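Local coordinates for NO-binding heme-dependent sensor protein (PDB 4U9B), which senses nitric oxide through a bound heme, as a gas sensor protein of the H-NOX family, at the zinc ion site. Numbering follows the deposited sequence.

The zinc ion site. Residues 139-140, 143, 161, 163-166, 172. With ZN (zinc ion), chain B.
The His161 imidazole binds the metal, and around its edge, in the ring plane, lie Cys139 SG, Glu143 OE1 and the main-chain oxygen of Thr163. The rings of Phe140 and His166 stand nearby. His161 NE2 binds ZN at 2.1 Å. On the other nitrogen, His161 ND1 donates to the carboxylate oxygen Glu143 OE1 at 3.0 Å. The bond is nearly straight, 167° at the hydrogen. OE1 lies in the ring plane, and the N-H points at it almost end-on to its C-O bond. Gripped by metal and carboxylate, the ring is fixed in rotation. The carboxylate may also make the imidazole a stronger donor to the zinc.

Three cysteine sulfurs join it in a nearly tetrahedral site of one histidine and three cysteines. SG of Cys139, Cys164 and Cys172 each lies 2.3 Å from ZN. Cys139 starts helix 139-152, and its chi1 of 58°, the crowded position, turns SG to the metal. Cys164 reaches in with SG anti to the backbone N (chi1 -173°). Cys172 opens strand 172-179, with SG anti to the carbonyl carbon.

Two backbone amides at the 3-10 helix 165-167 support the sulfurs. Met165 N donates to Cys172 SG at 3.3 Å. His166 N donates to Cys164 SG at 3.4 Å. These bonds may ease charge on the sulfurs, which would be thiolates when bound to zinc. The His166 side chain stays in the second shell, its CD2 4.2 Å from ZN.

The zinc ties helix 139-152 to strands 156-163 and 172-179. Its role appears structural: it staples this part of the fold together, and is distinct from the heme iron that binds NO.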
ATOM      1  N   CYS A 139      -3.496  -7.005  -1.802  1.00 17.20           N
ATOM      2  CA  CYS A 139      -3.415  -6.701  -3.227  1.00 15.53           C
ATOM      3  C   CYS A 139      -4.176  -5.425  -3.577  1.00 16.48           C
ATOM      4  O   CYS A 139      -3.815  -4.723  -4.521  1.00 18.27           O
ATOM      5  CB  CYS A 139      -3.949  -7.869  -4.054  1.00 17.63           C
ATOM      6  SG  CYS A 139      -5.655  -8.312  -3.683  1.00 20.07           S
ATOM      7  N   PHE A 140      -5.222  -5.114  -2.817  1.00 18.42           N
ATOM      8  CA  PHE A 140      -5.994  -3.907  -3.092  1.00 20.50           C
ATOM      9  C   PHE A 140      -5.218  -2.675  -2.645  1.00 21.20           C
ATOM     10  O   PHE A 140      -5.385  -1.589  -3.205  1.00 19.27           O
ATOM     11  CB  PHE A 140      -7.366  -3.965  -2.415  1.00 22.02           C
ATOM     12  CG  PHE A 140      -8.423  -4.625  -3.256  1.00 26.02           C
ATOM     13  CD1 PHE A 140      -8.461  -6.001  -3.392  1.00 27.11           C
ATOM     14  CD2 PHE A 140      -9.376  -3.866  -3.915  1.00 29.29           C
ATOM     15  CE1 PHE A 140      -9.430  -6.610  -4.166  1.00 27.54           C
ATOM     16  CE2 PHE A 140     -10.348  -4.470  -4.692  1.00 30.45           C
ATOM     17  CZ  PHE A 140     -10.372  -5.844  -4.819  1.00 30.65           C
ATOM     18  N   GLU A 143      -2.901  -2.185  -5.513  1.00 18.79           N
ATOM     19  CA  GLU A 143      -3.615  -1.550  -6.612  1.00 20.02           C
ATOM     20  C   GLU A 143      -3.713  -0.053  -6.342  1.00 19.71           C
ATOM     21  O   GLU A 143      -3.450   0.767  -7.222  1.00 22.14           O
ATOM     22  CB  GLU A 143      -5.012  -2.174  -6.790  1.00 22.65           C
ATOM     23  CG  GLU A 143      -5.733  -1.714  -8.046  1.00 27.07           C
ATOM     24  CD  GLU A 143      -7.023  -2.470  -8.321  1.00 28.45           C
ATOM     25  OE1 GLU A 143      -7.067  -3.703  -8.128  1.00 28.57           O
ATOM     26  OE2 GLU A 143      -7.997  -1.822  -8.746  1.00 31.14           O
ATOM     27  N   HIS A 161      -7.375  -6.865 -12.727  1.00 21.71           N
ATOM     28  CA  HIS A 161      -6.985  -7.643 -11.562  1.00 21.33           C
ATOM     29  C   HIS A 161      -7.797  -8.938 -11.595  1.00 22.45           C
ATOM     30  O   HIS A 161      -8.639  -9.182 -10.731  1.00 24.30           O
ATOM     31  CB  HIS A 161      -7.241  -6.809 -10.300  1.00 23.31           C
ATOM     32  CG  HIS A 161      -6.729  -7.412  -9.028  1.00 23.15           C
ATOM     33  ND1 HIS A 161      -6.523  -6.657  -7.893  1.00 21.74           N
ATOM     34  CD2 HIS A 161      -6.409  -8.685  -8.696  1.00 24.08           C
ATOM     35  CE1 HIS A 161      -6.089  -7.437  -6.919  1.00 21.79           C
ATOM     36  NE2 HIS A 161      -6.013  -8.673  -7.380  1.00 23.26           N
ATOM     37  N   THR A 163      -6.821 -12.259 -11.753  1.00 24.33           N
ATOM     38  CA  THR A 163      -6.434 -13.350 -10.864  1.00 26.66           C
ATOM     39  C   THR A 163      -6.232 -12.729  -9.493  1.00 25.94           C
ATOM     40  O   THR A 163      -5.567 -11.699  -9.379  1.00 24.67           O
ATOM     41  CB  THR A 163      -5.146 -14.062 -11.325  1.00 27.63           C
ATOM     42  OG1 THR A 163      -5.300 -14.518 -12.673  1.00 29.60           O
ATOM     43  CG2 THR A 163      -4.830 -15.252 -10.420  1.00 27.98           C
ATOM     44  N   CYS A 164      -6.815 -13.334  -8.460  1.00 23.91           N
ATOM     45  CA  CYS A 164      -6.769 -12.743  -7.126  1.00 24.84           C
ATOM     46  C   CYS A 164      -6.786 -13.780  -6.013  1.00 26.68           C
ATOM     47  O   CYS A 164      -7.526 -14.763  -6.067  1.00 26.31           O
ATOM     48  CB  CYS A 164      -7.940 -11.779  -6.939  1.00 22.75           C
ATOM     49  SG  CYS A 164      -7.875 -10.845  -5.394  1.00 21.59           S
ATOM     50  N   MET A 165      -5.964 -13.531  -4.998  1.00 25.15           N
ATOM     51  CA  MET A 165      -5.874 -14.398  -3.831  1.00 25.78           C
ATOM     52  C   MET A 165      -7.192 -14.475  -3.070  1.00 28.87           C
ATOM     53  O   MET A 165      -7.486 -15.480  -2.419  1.00 29.36           O
ATOM     54  CB  MET A 165      -4.776 -13.902  -2.891  1.00 23.46           C
ATOM     55  CG  MET A 165      -3.381 -13.903  -3.493  1.00 22.95           C
ATOM     56  SD  MET A 165      -2.126 -13.292  -2.348  1.00 24.34           S
ATOM     57  CE  MET A 165      -2.024 -14.666  -1.210  1.00 23.20           C
ATOM     58  N   HIS A 166      -7.982 -13.409  -3.140  1.00 27.78           N
ATOM     59  CA  HIS A 166      -9.227 -13.347  -2.382  1.00 30.19           C
ATOM     60  C   HIS A 166     -10.283 -14.311  -2.918  1.00 34.30           C
ATOM     61  O   HIS A 166     -11.329 -14.491  -2.293  1.00 35.50           O
ATOM     62  CB  HIS A 166      -9.780 -11.923  -2.385  1.00 31.52           C
ATOM     63  CG  HIS A 166      -8.940 -10.950  -1.620  1.00 32.69           C
ATOM     64  ND1 HIS A 166      -8.741 -11.047  -0.260  1.00 34.99           N
ATOM     65  CD2 HIS A 166      -8.243  -9.863  -2.026  1.00 35.96           C
ATOM     66  CE1 HIS A 166      -7.957 -10.061   0.139  1.00 34.69           C
ATOM     67  NE2 HIS A 166      -7.642  -9.327  -0.912  1.00 35.65           N
ATOM     68  N   CYS A 172      -1.958 -12.768  -7.028  1.00 20.25           N
ATOM     69  CA  CYS A 172      -2.754 -11.858  -7.840  1.00 18.32           C
ATOM     70  C   CYS A 172      -1.961 -11.462  -9.071  1.00 18.42           C
ATOM     71  O   CYS A 172      -0.731 -11.419  -9.041  1.00 18.83           O
ATOM     72  CB  CYS A 172      -3.142 -10.604  -7.061  1.00 19.30           C
ATOM     73  SG  CYS A 172      -3.966 -10.916  -5.498  1.00 18.96           S
TER
HETATM   74 ZN    ZN B 203      -5.932  -9.705  -5.524  1.00 20.46          ZN